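Local coordinates for sensor protein (Bacteroides thetaiotaomicron, PDB 2X7X) that binds fructose through its periplasmic domain and, as a hybrid two-component sensor histidine kinase, probably relays the signal to transcription, at residues W19-A31 / I244-A256. Residues are numbered along the deposited sequence; the frame is centred on the assembly and turned at random.
Sequences WRHKMNDEILREA and IYPTNGDKVLQLA. With FRU (beta-D-fructofuranose), chain E.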
loop_
_atom_site.group_PDB
_atom_site.type_symbol
_atom_site.label_atom_id
_atom_site.label_comp_id
_atom_site.label_asym_id
_atom_site.label_seq_id
_atom_site.Cartn_x
_atom_site.Cartn_y
_atom_site.Cartn_z
ATOM N N TRP A 19 1.983 -13.649 11.735
ATOM C CA TRP A 19 0.776 -12.843 11.913
ATOM C C TRP A 19 0.702 -12.282 13.340
ATOM O O TRP A 19 0.586 -11.073 13.527
ATOM C CB TRP A 19 -0.472 -13.656 11.562
ATOM C CG TRP A 19 -1.709 -12.819 11.465
ATOM C CD1 TRP A 19 -2.215 -12.233 10.348
ATOM C CD2 TRP A 19 -2.585 -12.463 12.540
ATOM N NE1 TRP A 19 -3.361 -11.535 10.658
ATOM C CE2 TRP A 19 -3.606 -11.660 11.998
ATOM C CE3 TRP A 19 -2.605 -12.748 13.915
ATOM C CZ2 TRP A 19 -4.640 -11.139 12.774
ATOM C CZ3 TRP A 19 -3.631 -12.226 14.685
ATOM C CH2 TRP A 19 -4.634 -11.430 14.113
ATOM N N ARG A 20 0.786 -13.158 14.340
ATOM C CA ARG A 20 0.915 -12.717 15.739
ATOM C C ARG A 20 2.120 -11.780 15.940
ATOM O O ARG A 20 1.991 -10.712 16.552
ATOM C CB ARG A 20 0.985 -13.903 16.709
ATOM C CG ARG A 20 -0.114 -14.948 16.558
ATOM C CD ARG A 20 -1.494 -14.468 17.019
ATOM N NE ARG A 20 -2.571 -15.292 16.464
ATOM C CZ ARG A 20 -3.877 -15.054 16.630
ATOM N NH1 ARG A 20 -4.776 -15.856 16.071
ATOM N NH2 ARG A 20 -4.299 -14.019 17.358
ATOM N N HIS A 21 3.275 -12.162 15.398
ATOM C CA HIS A 21 4.474 -11.338 15.488
ATOM C C HIS A 21 4.191 -9.900 15.071
ATOM O O HIS A 21 4.519 -8.960 15.797
ATOM C CB HIS A 21 5.612 -11.923 14.658
ATOM C CG HIS A 21 6.950 -11.351 15.003
ATOM N ND1 HIS A 21 7.677 -11.770 16.102
ATOM C CD2 HIS A 21 7.688 -10.378 14.412
ATOM C CE1 HIS A 21 8.808 -11.085 16.165
ATOM N NE2 HIS A 21 8.840 -10.235 15.152
ATOM N N LYS A 22 3.542 -9.741 13.922
ATOM C CA LYS A 22 3.184 -8.422 13.427
ATOM C C LYS A 22 2.249 -7.643 14.373
ATOM O O LYS A 22 2.426 -6.436 14.568
ATOM C CB LYS A 22 2.563 -8.516 12.035
ATOM C CG LYS A 22 2.548 -7.183 11.311
ATOM C CD LYS A 22 1.612 -7.183 10.142
ATOM C CE LYS A 22 1.377 -5.768 9.668
ATOM N NZ LYS A 22 -0.048 -5.570 9.291
ATOM N N MET A 23 1.253 -8.323 14.936
ATOM C CA MET A 23 0.322 -7.685 15.865
ATOM C C MET A 23 1.024 -7.275 17.171
ATOM O O MET A 23 0.889 -6.132 17.621
ATOM C CB MET A 23 -0.862 -8.607 16.156
ATOM C CG MET A 23 -1.880 -8.057 17.136
ATOM S SD MET A 23 -3.041 -9.337 17.649
ATOM C CE MET A 23 -4.050 -8.428 18.791
ATOM N N ASN A 24 1.764 -8.210 17.764
ATOM C CA ASN A 24 2.545 -7.938 18.964
ATOM C C ASN A 24 3.391 -6.668 18.832
ATOM O O ASN A 24 3.188 -5.705 19.579
ATOM C CB ASN A 24 3.425 -9.141 19.294
ATOM C CG ASN A 24 2.615 -10.374 19.671
ATOM O OD1 ASN A 24 1.418 -10.288 19.957
ATOM N ND2 ASN A 24 3.269 -11.528 19.681
ATOM N N ASP A 25 4.305 -6.673 17.860
ATOM C CA ASP A 25 5.163 -5.528 17.564
ATOM C C ASP A 25 4.375 -4.248 17.393
ATOM O O ASP A 25 4.869 -3.185 17.739
ATOM C CB ASP A 25 5.988 -5.757 16.297
ATOM C CG ASP A 25 7.031 -6.851 16.452
ATOM O OD1 ASP A 25 7.670 -7.168 15.430
ATOM O OD2 ASP A 25 7.213 -7.402 17.563
ATOM N N GLU A 26 3.164 -4.341 16.851
ATOM C CA GLU A 26 2.306 -3.160 16.678
ATOM C C GLU A 26 1.782 -2.639 18.016
ATOM O O GLU A 26 1.532 -1.448 18.167
ATOM C CB GLU A 26 1.126 -3.454 15.738
ATOM C CG GLU A 26 1.384 -3.206 14.257
ATOM C CD GLU A 26 0.328 -3.821 13.334
ATOM O OE1 GLU A 26 0.365 -3.529 12.124
ATOM O OE2 GLU A 26 -0.543 -4.594 13.791
ATOM N N ILE A 27 1.605 -3.548 18.970
ATOM C CA ILE A 27 1.097 -3.205 20.292
ATOM C C ILE A 27 2.206 -2.515 21.085
ATOM O O ILE A 27 2.054 -1.364 21.506
ATOM C CB ILE A 27 0.562 -4.455 21.037
ATOM C CG1 ILE A 27 -0.749 -4.923 20.403
ATOM C CG2 ILE A 27 0.369 -4.170 22.526
ATOM C CD1 ILE A 27 -1.061 -6.389 20.660
ATOM N N LEU A 28 3.321 -3.224 21.251
ATOM C CA LEU A 28 4.523 -2.673 21.869
ATOM C C LEU A 28 4.918 -1.308 21.277
ATOM O O LEU A 28 5.275 -0.390 22.018
ATOM C CB LEU A 28 5.691 -3.666 21.765
ATOM C CG LEU A 28 5.506 -5.069 22.355
ATOM C CD1 LEU A 28 6.602 -6.007 21.879
ATOM C CD2 LEU A 28 5.449 -5.049 23.877
ATOM N N ARG A 29 4.837 -1.168 19.955
ATOM C CA ARG A 29 5.202 0.090 19.307
ATOM C C ARG A 29 4.269 1.217 19.738
ATOM O O ARG A 29 4.701 2.363 19.909
ATOM C CB ARG A 29 5.211 -0.043 17.783
ATOM C CG ARG A 29 5.701 1.210 17.065
ATOM C CD ARG A 29 5.429 1.195 15.561
ATOM N NE ARG A 29 6.111 0.077 14.923
ATOM C CZ ARG A 29 5.500 -0.868 14.218
ATOM N NH1 ARG A 29 6.217 -1.854 13.693
ATOM N NH2 ARG A 29 4.181 -0.822 14.025
ATOM N N GLU A 30 2.992 0.895 19.918
ATOM C CA GLU A 30 2.025 1.890 20.365
ATOM C C GLU A 30 2.168 2.175 21.869
ATOM O O GLU A 30 1.778 3.247 22.338
ATOM C CB GLU A 30 0.598 1.454 20.017
ATOM C CG GLU A 30 -0.441 2.571 20.044
ATOM C CD GLU A 30 -0.270 3.560 18.915
ATOM O OE1 GLU A 30 0.340 3.200 17.877
ATOM O OE2 GLU A 30 -0.743 4.708 19.065
ATOM N N ALA A 31 2.723 1.221 22.616
ATOM C CA ALA A 31 2.904 1.380 24.062
ATOM C C ALA A 31 3.782 2.593 24.383
ATOM O O ALA A 31 3.457 3.401 25.258
ATOM C CB ALA A 31 3.481 0.096 24.694
ATOM N N ILE A 244 -7.261 -9.728 3.213
ATOM C CA ILE A 244 -6.611 -9.039 4.313
ATOM C C ILE A 244 -7.281 -9.413 5.620
ATOM O O ILE A 244 -8.472 -9.168 5.801
ATOM C CB ILE A 244 -6.646 -7.506 4.127
ATOM C CG1 ILE A 244 -5.692 -7.097 2.990
ATOM C CG2 ILE A 244 -6.313 -6.785 5.447
ATOM C CD1 ILE A 244 -5.546 -5.596 2.806
ATOM N N TYR A 245 -6.532 -10.052 6.509
ATOM C CA TYR A 245 -6.992 -10.243 7.876
ATOM C C TYR A 245 -6.137 -9.359 8.769
ATOM O O TYR A 245 -5.000 -9.720 9.120
ATOM C CB TYR A 245 -6.939 -11.710 8.303
ATOM C CG TYR A 245 -7.698 -11.970 9.589
ATOM C CD1 TYR A 245 -9.064 -11.651 9.692
ATOM C CD2 TYR A 245 -7.067 -12.518 10.699
ATOM C CE1 TYR A 245 -9.782 -11.880 10.872
ATOM C CE2 TYR A 245 -7.773 -12.754 11.880
ATOM C CZ TYR A 245 -9.132 -12.433 11.958
ATOM O OH TYR A 245 -9.854 -12.663 13.113
ATOM N N PRO A 246 -6.663 -8.178 9.110
ATOM C CA PRO A 246 -5.830 -7.105 9.678
ATOM C C PRO A 246 -5.457 -7.334 11.132
ATOM O O PRO A 246 -6.276 -7.794 11.934
ATOM C CB PRO A 246 -6.700 -5.853 9.530
ATOM C CG PRO A 246 -8.121 -6.368 9.537
ATOM C CD PRO A 246 -8.072 -7.774 8.950
ATOM N N THR A 247 -4.205 -7.019 11.440
ATOM C CA THR A 247 -3.645 -7.164 12.771
ATOM C C THR A 247 -4.012 -5.948 13.627
ATOM O O THR A 247 -4.505 -6.109 14.744
ATOM C CB THR A 247 -2.122 -7.341 12.711
ATOM O OG1 THR A 247 -1.551 -6.277 11.950
ATOM C CG2 THR A 247 -1.749 -8.655 12.044
ATOM N N ASN A 248 -3.783 -4.748 13.082
ATOM C CA ASN A 248 -4.121 -3.471 13.716
ATOM C C ASN A 248 -3.783 -3.378 15.212
ATOM O O ASN A 248 -4.600 -2.955 16.030
ATOM C CB ASN A 248 -5.581 -3.103 13.436
ATOM C CG ASN A 248 -5.788 -2.526 12.024
ATOM O OD1 ASN A 248 -4.867 -1.981 11.405
ATOM N ND2 ASN A 248 -7.006 -2.648 11.516
ATOM N N GLY A 249 -2.561 -3.776 15.552
ATOM C CA GLY A 249 -2.082 -3.761 16.933
ATOM C C GLY A 249 -2.241 -2.431 17.641
ATOM O O GLY A 249 -2.567 -2.392 18.830
ATOM N N ASP A 250 -2.011 -1.347 16.907
ATOM C CA ASP A 250 -2.183 0.003 17.438
ATOM C C ASP A 250 -3.609 0.316 17.918
ATOM O O ASP A 250 -3.790 0.942 18.968
ATOM C CB ASP A 250 -1.729 1.051 16.412
ATOM C CG ASP A 250 -2.578 1.054 15.158
ATOM O OD1 ASP A 250 -2.941 2.164 14.696
ATOM O OD2 ASP A 250 -2.875 -0.052 14.640
ATOM N N LYS A 251 -4.614 -0.112 17.152
ATOM C CA LYS A 251 -6.007 0.139 17.516
ATOM C C LYS A 251 -6.426 -0.710 18.715
ATOM O O LYS A 251 -7.380 -0.368 19.416
ATOM C CB LYS A 251 -6.945 -0.087 16.327
ATOM C CG LYS A 251 -6.987 1.063 15.304
ATOM C CD LYS A 251 -8.138 0.856 14.310
ATOM C CE LYS A 251 -7.957 1.665 13.023
ATOM N NZ LYS A 251 -8.296 3.096 13.225
ATOM N N VAL A 252 -5.710 -1.812 18.936
ATOM C CA VAL A 252 -5.938 -2.678 20.087
ATOM C C VAL A 252 -5.491 -1.961 21.347
ATOM O O VAL A 252 -6.233 -1.915 22.321
ATOM C CB VAL A 252 -5.196 -4.033 19.955
ATOM C CG1 VAL A 252 -5.182 -4.791 21.274
ATOM C CG2 VAL A 252 -5.835 -4.881 18.885
ATOM N N LEU A 253 -4.290 -1.391 21.322
ATOM C CA LEU A 253 -3.792 -0.651 22.470
ATOM C C LEU A 253 -4.582 0.626 22.768
ATOM O O LEU A 253 -4.819 0.940 23.935
ATOM C CB LEU A 253 -2.309 -0.334 22.341
ATOM C CG LEU A 253 -1.698 0.028 23.706
ATOM C CD1 LEU A 253 -1.698 -1.172 24.662
ATOM C CD2 LEU A 253 -0.307 0.570 23.555
ATOM N N GLN A 254 -4.986 1.351 21.728
ATOM C CA GLN A 254 -5.800 2.546 21.911
ATOM C C GLN A 254 -7.080 2.223 22.652
ATOM O O GLN A 254 -7.582 3.037 23.430
ATOM C CB GLN A 254 -6.132 3.199 20.575
ATOM C CG GLN A 254 -5.354 4.473 20.299
ATOM C CD GLN A 254 -4.650 4.430 18.955
ATOM O OE1 GLN A 254 -3.440 4.196 18.893
ATOM N NE2 GLN A 254 -5.404 4.627 17.870
ATOM N N LEU A 255 -7.602 1.028 22.404
ATOM C CA LEU A 255 -8.796 0.549 23.073
ATOM C C LEU A 255 -8.479 0.294 24.543
ATOM O O LEU A 255 -9.206 0.758 25.420
ATOM C CB LEU A 255 -9.305 -0.722 22.389
ATOM C CG LEU A 255 -10.608 -1.394 22.824
ATOM C CD1 LEU A 255 -11.810 -0.456 22.705
ATOM C CD2 LEU A 255 -10.820 -2.654 21.990
ATOM N N ALA A 256 -7.390 -0.427 24.803
ATOM C CA ALA A 256 -6.919 -0.660 26.162
ATOM C C ALA A 256 -6.798 0.662 26.933
ATOM O O ALA A 256 -7.361 0.804 28.023
ATOM C CB ALA A 256 -5.589 -1.411 26.152
HETATM C C1 FRU E . -2.605 -16.303 13.232
HETATM C C2 FRU E . -3.719 -17.046 12.518
HETATM C C3 FRU E . -4.012 -16.459 11.140
HETATM C C4 FRU E . -5.522 -16.564 11.063
HETATM C C5 FRU E . -5.912 -16.216 12.493
HETATM C C6 FRU E . -7.283 -16.722 12.936
HETATM O O1 FRU E . -2.132 -17.085 14.326
HETATM O O2 FRU E . -3.372 -18.434 12.456
HETATM O O3 FRU E . -3.324 -17.141 10.082
HETATM O O4 FRU E . -6.092 -15.683 10.088
HETATM O O5 FRU E . -4.917 -16.888 13.269
HETATM O O6 FRU E . -7.577 -16.220 14.255
#
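The indole of Trp19 lies between Thr247 and the bound fructose: Thr247 CG2 sits over one face, 3.7 Å from the centroid of the five-membered ring of Trp19, a CH-pi contact, while C3 of the sugar lies over the opposite face. At the edge, Trp19 NE1 donates a nearly straight bond to Tyr245 O (2.9 Å), which, with the contacts on both faces, limits rotation of the ring. The Tyr245 ring is nearly parallel to the indole (planes at 21°) but slid aside, so the two barely overlap. Arg20 NE binds O1 of the sugar (2.8 Å) at the guanidinium edge.

Further along, the extended Glu26 side chain brings OE2 to Thr247 OG1 (2.7 Å) and Gly249 N (2.8 Å), the hydroxyl on the syn side near the carboxylate plane, Gly249 N from well above the opposite face. Thr247 OG1, between its backbone N and carbonyl carbon (chi1 53°), donates to Glu26 OE2 and accepts from Lys22 NZ, leaving CG2 for the indole. Gly249, without a side chain, lies where the backbones come nearest, its CA 4.4 Å from Glu26 CA. Beyond it Leu253 CD2 lies against Ala31, and Glu30 OE1 forms a salt bridge with Lys297 of the second subunit.

Helices 19-31 and 249-256 cross at -48°, covering strands 38-43, 90-93 and 104-108 of the parallel sheet in one lobe of the periplasmic-binding-protein fold, while Tyr245 follows strand 241-244 of the other sheet, at the sugar cleft.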